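Local coordinates for protein cysteine synthase 3 (PDB 6KR5) that probably catalyses the pyridoxal-phosphate-dependent last step of cysteine synthesis, replacing the acetate of O-acetylserine with sulfide, at residues S37-C50 and A292-L306. Residues are numbered along the deposited sequence; the frame is centred on the assembly and turned at random.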
loop_
_atom_site.group_PDB
_atom_site.type_symbol
_atom_site.label_atom_id
_atom_site.label_comp_id
_atom_site.label_asym_id
_atom_site.label_seq_id
_atom_site.Cartn_x
_atom_site.Cartn_y
_atom_site.Cartn_z
ATOM N N SER B 37 23.165 -14.639 16.991
ATOM C CA SER B 37 22.180 -15.440 17.701
ATOM C C SER B 37 21.352 -16.316 16.767
ATOM O O SER B 37 20.736 -17.279 17.231
ATOM C CB SER B 37 21.253 -14.530 18.503
ATOM O OG SER B 37 20.480 -13.735 17.623
ATOM N N ILE B 38 21.319 -16.013 15.470
ATOM C CA ILE B 38 20.486 -16.742 14.514
ATOM C C ILE B 38 21.382 -17.532 13.565
ATOM O O ILE B 38 22.218 -16.950 12.859
ATOM C CB ILE B 38 19.565 -15.792 13.735
ATOM C CG1 ILE B 38 18.634 -15.060 14.702
ATOM C CG2 ILE B 38 18.771 -16.560 12.686
ATOM C CD1 ILE B 38 17.820 -13.945 14.040
ATOM N N LYS B 39 21.189 -18.854 13.531
ATOM C CA LYS B 39 21.973 -19.717 12.654
ATOM C C LYS B 39 21.603 -19.475 11.195
ATOM O O LYS B 39 20.461 -19.144 10.864
ATOM C CB LYS B 39 21.757 -21.196 12.998
ATOM C CG LYS B 39 22.098 -21.579 14.435
ATOM C CD LYS B 39 23.571 -21.353 14.752
ATOM C CE LYS B 39 23.918 -21.846 16.151
ATOM N NZ LYS B 39 25.262 -21.368 16.584
ATOM N N LYS B 40 22.585 -19.675 10.314
ATOM C CA LYS B 40 22.416 -19.341 8.904
ATOM C C LYS B 40 21.399 -20.224 8.189
ATOM O O LYS B 40 20.888 -19.820 7.140
ATOM C CB LYS B 40 23.762 -19.422 8.182
ATOM N N ASN B 41 21.094 -21.410 8.711
ATOM C CA ASN B 41 20.123 -22.279 8.056
ATOM C C ASN B 41 18.700 -22.063 8.559
ATOM O O ASN B 41 17.773 -22.688 8.039
ATOM C CB ASN B 41 20.520 -23.754 8.211
ATOM C CG ASN B 41 20.561 -24.208 9.655
ATOM O OD1 ASN B 41 20.998 -23.474 10.543
ATOM N ND2 ASN B 41 20.118 -25.436 9.896
ATOM N N THR B 42 18.502 -21.184 9.537
ATOM C CA THR B 42 17.160 -20.832 9.977
ATOM C C THR B 42 16.565 -19.805 9.019
ATOM O O THR B 42 17.245 -18.867 8.594
ATOM C CB THR B 42 17.216 -20.289 11.404
ATOM O OG1 THR B 42 17.874 -21.252 12.245
ATOM C CG2 THR B 42 15.812 -20.005 11.944
ATOM N N LYS B 43 15.292 -19.995 8.655
ATOM C CA LYS B 43 14.639 -19.168 7.643
ATOM C C LYS B 43 13.552 -18.346 8.317
ATOM O O LYS B 43 12.665 -18.910 8.960
ATOM C CB LYS B 43 14.038 -20.024 6.529
ATOM C CG LYS B 43 15.054 -20.875 5.763
ATOM C CD LYS B 43 14.733 -22.360 5.896
ATOM C CE LYS B 43 15.565 -23.204 4.944
ATOM N NZ LYS B 43 17.019 -23.146 5.252
ATOM N N ILE B 44 13.616 -17.025 8.167
ATOM C CA ILE B 44 12.662 -16.121 8.802
ATOM C C ILE B 44 11.947 -15.367 7.692
ATOM O O ILE B 44 12.561 -14.570 6.975
ATOM C CB ILE B 44 13.334 -15.158 9.791
ATOM C CG1 ILE B 44 14.103 -15.951 10.855
ATOM C CG2 ILE B 44 12.275 -14.305 10.478
ATOM C CD1 ILE B 44 15.562 -16.135 10.568
ATOM N N LEU B 45 10.649 -15.625 7.545
ATOM C CA LEU B 45 9.857 -15.108 6.438
ATOM C C LEU B 45 8.771 -14.198 6.978
ATOM O O LEU B 45 8.164 -14.505 8.010
ATOM C CB LEU B 45 9.209 -16.244 5.641
ATOM C CG LEU B 45 10.135 -17.389 5.250
ATOM C CD1 LEU B 45 9.303 -18.472 4.550
ATOM C CD2 LEU B 45 11.264 -16.875 4.361
ATOM N N VAL B 46 8.509 -13.096 6.275
ATOM C CA VAL B 46 7.484 -12.140 6.685
ATOM C C VAL B 46 6.357 -12.135 5.662
ATOM O O VAL B 46 6.599 -12.070 4.450
ATOM C CB VAL B 46 8.067 -10.726 6.890
ATOM C CG1 VAL B 46 8.905 -10.694 8.158
ATOM C CG2 VAL B 46 8.880 -10.249 5.684
ATOM N N LYS B 47 5.121 -12.192 6.153
ATOM C CA LYS B 47 3.939 -12.160 5.299
ATOM C C LYS B 47 3.385 -10.743 5.315
ATOM O O LYS B 47 3.003 -10.238 6.373
ATOM C CB LYS B 47 2.881 -13.157 5.770
ATOM C CG LYS B 47 1.715 -13.252 4.788
ATOM C CD LYS B 47 0.920 -14.521 4.949
ATOM C CE LYS B 47 -0.215 -14.585 3.928
ATOM N NZ LYS B 47 0.204 -14.710 2.495
ATOM N N LEU B 48 3.364 -10.099 4.146
ATOM C CA LEU B 48 3.157 -8.651 4.062
ATOM C C LEU B 48 1.688 -8.345 3.792
ATOM O O LEU B 48 1.264 -8.198 2.640
ATOM C CB LEU B 48 4.062 -8.061 2.991
ATOM C CG LEU B 48 5.511 -8.472 3.203
ATOM C CD1 LEU B 48 6.361 -7.825 2.131
ATOM C CD2 LEU B 48 5.975 -8.026 4.550
ATOM N N GLU B 49 0.920 -8.186 4.875
ATOM C CA GLU B 49 -0.490 -7.858 4.723
ATOM C C GLU B 49 -0.689 -6.426 4.249
ATOM O O GLU B 49 -1.815 -6.042 3.909
ATOM C CB GLU B 49 -1.224 -8.139 6.035
ATOM C CG GLU B 49 -1.242 -9.639 6.343
ATOM C CD GLU B 49 -2.023 -10.414 5.287
ATOM O OE1 GLU B 49 -3.203 -10.057 5.087
ATOM O OE2 GLU B 49 -1.472 -11.362 4.674
ATOM N N CYS B 50 0.379 -5.637 4.183
ATOM C CA CYS B 50 0.298 -4.332 3.552
ATOM C C CYS B 50 -0.023 -4.422 2.065
ATOM O O CYS B 50 -0.400 -3.408 1.460
ATOM C CB CYS B 50 1.618 -3.604 3.757
ATOM S SG CYS B 50 1.628 -1.967 3.072
ATOM N N ALA B 292 13.919 -17.221 16.538
ATOM C CA ALA B 292 14.961 -17.728 15.656
ATOM C C ALA B 292 16.301 -17.897 16.360
ATOM O O ALA B 292 17.202 -18.533 15.799
ATOM C CB ALA B 292 15.119 -16.789 14.453
ATOM N N GLY B 293 16.461 -17.337 17.553
ATOM C CA GLY B 293 17.677 -17.491 18.320
ATOM C C GLY B 293 17.700 -18.662 19.276
ATOM O O GLY B 293 18.739 -18.913 19.896
ATOM N N LYS B 294 16.597 -19.389 19.420
ATOM C CA LYS B 294 16.537 -20.507 20.352
ATOM C C LYS B 294 17.167 -21.742 19.731
ATOM O O LYS B 294 17.008 -22.003 18.537
ATOM C CB LYS B 294 15.092 -20.794 20.749
ATOM C CG LYS B 294 14.408 -19.600 21.402
ATOM C CD LYS B 294 12.970 -19.898 21.774
ATOM C CE LYS B 294 12.346 -18.705 22.471
ATOM N NZ LYS B 294 10.896 -18.894 22.705
ATOM N N VAL B 295 17.898 -22.503 20.553
ATOM C CA VAL B 295 18.697 -23.593 20.006
ATOM C C VAL B 295 17.808 -24.660 19.383
ATOM O O VAL B 295 18.163 -25.241 18.349
ATOM C CB VAL B 295 19.622 -24.183 21.088
ATOM C CG1 VAL B 295 20.425 -25.341 20.518
ATOM C CG2 VAL B 295 20.551 -23.112 21.626
ATOM N N GLU B 296 16.627 -24.909 19.954
ATOM C CA GLU B 296 15.773 -25.952 19.400
ATOM C C GLU B 296 15.126 -25.547 18.082
ATOM O O GLU B 296 14.474 -26.386 17.446
ATOM C CB GLU B 296 14.697 -26.350 20.415
ATOM C CG GLU B 296 13.584 -25.332 20.590
ATOM C CD GLU B 296 13.899 -24.291 21.647
ATOM O OE1 GLU B 296 15.075 -24.187 22.052
ATOM O OE2 GLU B 296 12.959 -23.584 22.083
ATOM N N ASN B 297 15.299 -24.301 17.645
ATOM C CA ASN B 297 14.654 -23.819 16.433
ATOM C C ASN B 297 15.608 -23.705 15.254
ATOM O O ASN B 297 15.196 -23.236 14.189
ATOM C CB ASN B 297 13.978 -22.466 16.697
ATOM C CG ASN B 297 12.736 -22.597 17.550
ATOM O OD1 ASN B 297 12.120 -23.659 17.610
ATOM N ND2 ASN B 297 12.357 -21.512 18.214
ATOM N N GLU B 298 16.867 -24.125 15.410
ATOM C CA GLU B 298 17.817 -24.072 14.304
ATOM C C GLU B 298 17.253 -24.782 13.079
ATOM O O GLU B 298 16.715 -25.888 13.179
ATOM C CB GLU B 298 19.145 -24.712 14.719
ATOM C CG GLU B 298 20.160 -24.813 13.590
ATOM C CD GLU B 298 21.437 -25.521 14.015
ATOM O OE1 GLU B 298 21.735 -25.531 15.227
ATOM O OE2 GLU B 298 22.142 -26.063 13.136
ATOM N N GLY B 299 17.344 -24.119 11.924
ATOM C CA GLY B 299 16.906 -24.693 10.669
ATOM C C GLY B 299 15.419 -24.620 10.402
ATOM O O GLY B 299 14.975 -25.049 9.327
ATOM N N LYS B 300 14.632 -24.099 11.337
ATOM C CA LYS B 300 13.194 -24.085 11.151
ATOM C C LYS B 300 12.780 -22.943 10.229
ATOM O O LYS B 300 13.531 -21.994 9.996
ATOM C CB LYS B 300 12.474 -23.967 12.494
ATOM C CG LYS B 300 12.517 -25.261 13.318
ATOM C CD LYS B 300 11.591 -25.227 14.523
ATOM C CE LYS B 300 11.686 -26.541 15.296
ATOM N NZ LYS B 300 10.764 -26.580 16.465
ATOM N N THR B 301 11.567 -23.065 9.688
ATOM C CA THR B 301 10.950 -22.025 8.871
ATOM C C THR B 301 9.951 -21.278 9.747
ATOM O O THR B 301 8.931 -21.836 10.164
ATOM C CB THR B 301 10.270 -22.614 7.637
ATOM O OG1 THR B 301 11.260 -23.209 6.791
ATOM C CG2 THR B 301 9.558 -21.518 6.845
ATOM N N ILE B 302 10.255 -20.015 10.023
ATOM C CA ILE B 302 9.487 -19.175 10.935
ATOM C C ILE B 302 8.775 -18.120 10.098
ATOM O O ILE B 302 9.429 -17.353 9.380
ATOM C CB ILE B 302 10.412 -18.535 11.981
ATOM C CG1 ILE B 302 11.055 -19.628 12.836
ATOM C CG2 ILE B 302 9.664 -17.538 12.844
ATOM C CD1 ILE B 302 12.311 -19.197 13.528
ATOM N N VAL B 303 7.442 -18.086 10.177
ATOM C CA VAL B 303 6.620 -17.166 9.391
ATOM C C VAL B 303 6.030 -16.126 10.331
ATOM O O VAL B 303 5.423 -16.476 11.347
ATOM C CB VAL B 303 5.500 -17.900 8.635
ATOM C CG1 VAL B 303 4.551 -16.892 7.967
ATOM C CG2 VAL B 303 6.088 -18.846 7.596
ATOM N N ILE B 304 6.176 -14.854 9.973
ATOM C CA ILE B 304 5.769 -13.742 10.826
ATOM C C ILE B 304 4.754 -12.909 10.055
ATOM O O ILE B 304 5.052 -12.433 8.956
ATOM C CB ILE B 304 6.976 -12.883 11.233
ATOM C CG1 ILE B 304 8.106 -13.762 11.785
ATOM C CG2 ILE B 304 6.585 -11.834 12.264
ATOM C CD1 ILE B 304 9.335 -12.954 12.131
ATOM N N ILE B 305 3.574 -12.712 10.637
ATOM C CA ILE B 305 2.567 -11.841 10.033
ATOM C C ILE B 305 2.964 -10.391 10.263
ATOM O O ILE B 305 3.239 -9.990 11.400
ATOM C CB ILE B 305 1.179 -12.113 10.634
ATOM C CG1 ILE B 305 0.787 -13.578 10.482
ATOM C CG2 ILE B 305 0.134 -11.208 9.976
ATOM C CD1 ILE B 305 0.737 -14.037 9.028
ATOM N N LEU B 306 2.972 -9.591 9.187
ATOM C CA LEU B 306 3.168 -8.143 9.297
ATOM C C LEU B 306 1.842 -7.467 8.963
ATOM O O LEU B 306 1.487 -7.365 7.780
ATOM C CB LEU B 306 4.280 -7.655 8.360
ATOM C CG LEU B 306 5.637 -8.373 8.462
ATOM C CD1 LEU B 306 6.723 -7.505 7.822
ATOM C CD2 LEU B 306 5.993 -8.687 9.878
HETATM O O HOH W 1 18.744 -20.287 14.674
HETATM O O HOH W 2 2.844 -5.803 5.697
#
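Leu45 and Ile302 meet backbone to backbone where strands 43-48 and 301-306 run parallel in the mixed sheet of this fold type II PLP-dependent enzyme. Leu45 N donates to Ile302 O at 2.8 Å, one of seven main-chain bonds that run from Lys43 N to Glu49 N. Beta-branched residues, which favour extended backbone, fill much of 301-306. One face, with Ile44, Val46, Ile304 and Leu306, is apolar and buried; helix 279-292 packs on Ile304 and Leu306.

Leu306 suits the end of this face, since its forked tip reaches two neighbours. Its CB lies 3.5 Å from Lys47 O; CG, set beside the backbone N (chi1 -53°), rests on Val46 CB; CD1 touches both Val46 CB and Leu48 CD2, tightly at 3.4 Å from the latter; and CD2 lies against Val46 CG1 at 3.9 Å.

At the other end, Gly299 takes a positive phi (81°) in the type II turn 297-300, a conformation easy for glycine. Its N-H points at the hydroxyl of Thr42, 2.9 Å from N to OG1, while the methyl CG2 of Thr42 touches Ile302 CD1. A water joins Thr42 OG1 to Lys39 N and donates to Ala292 O at 2.6 Å.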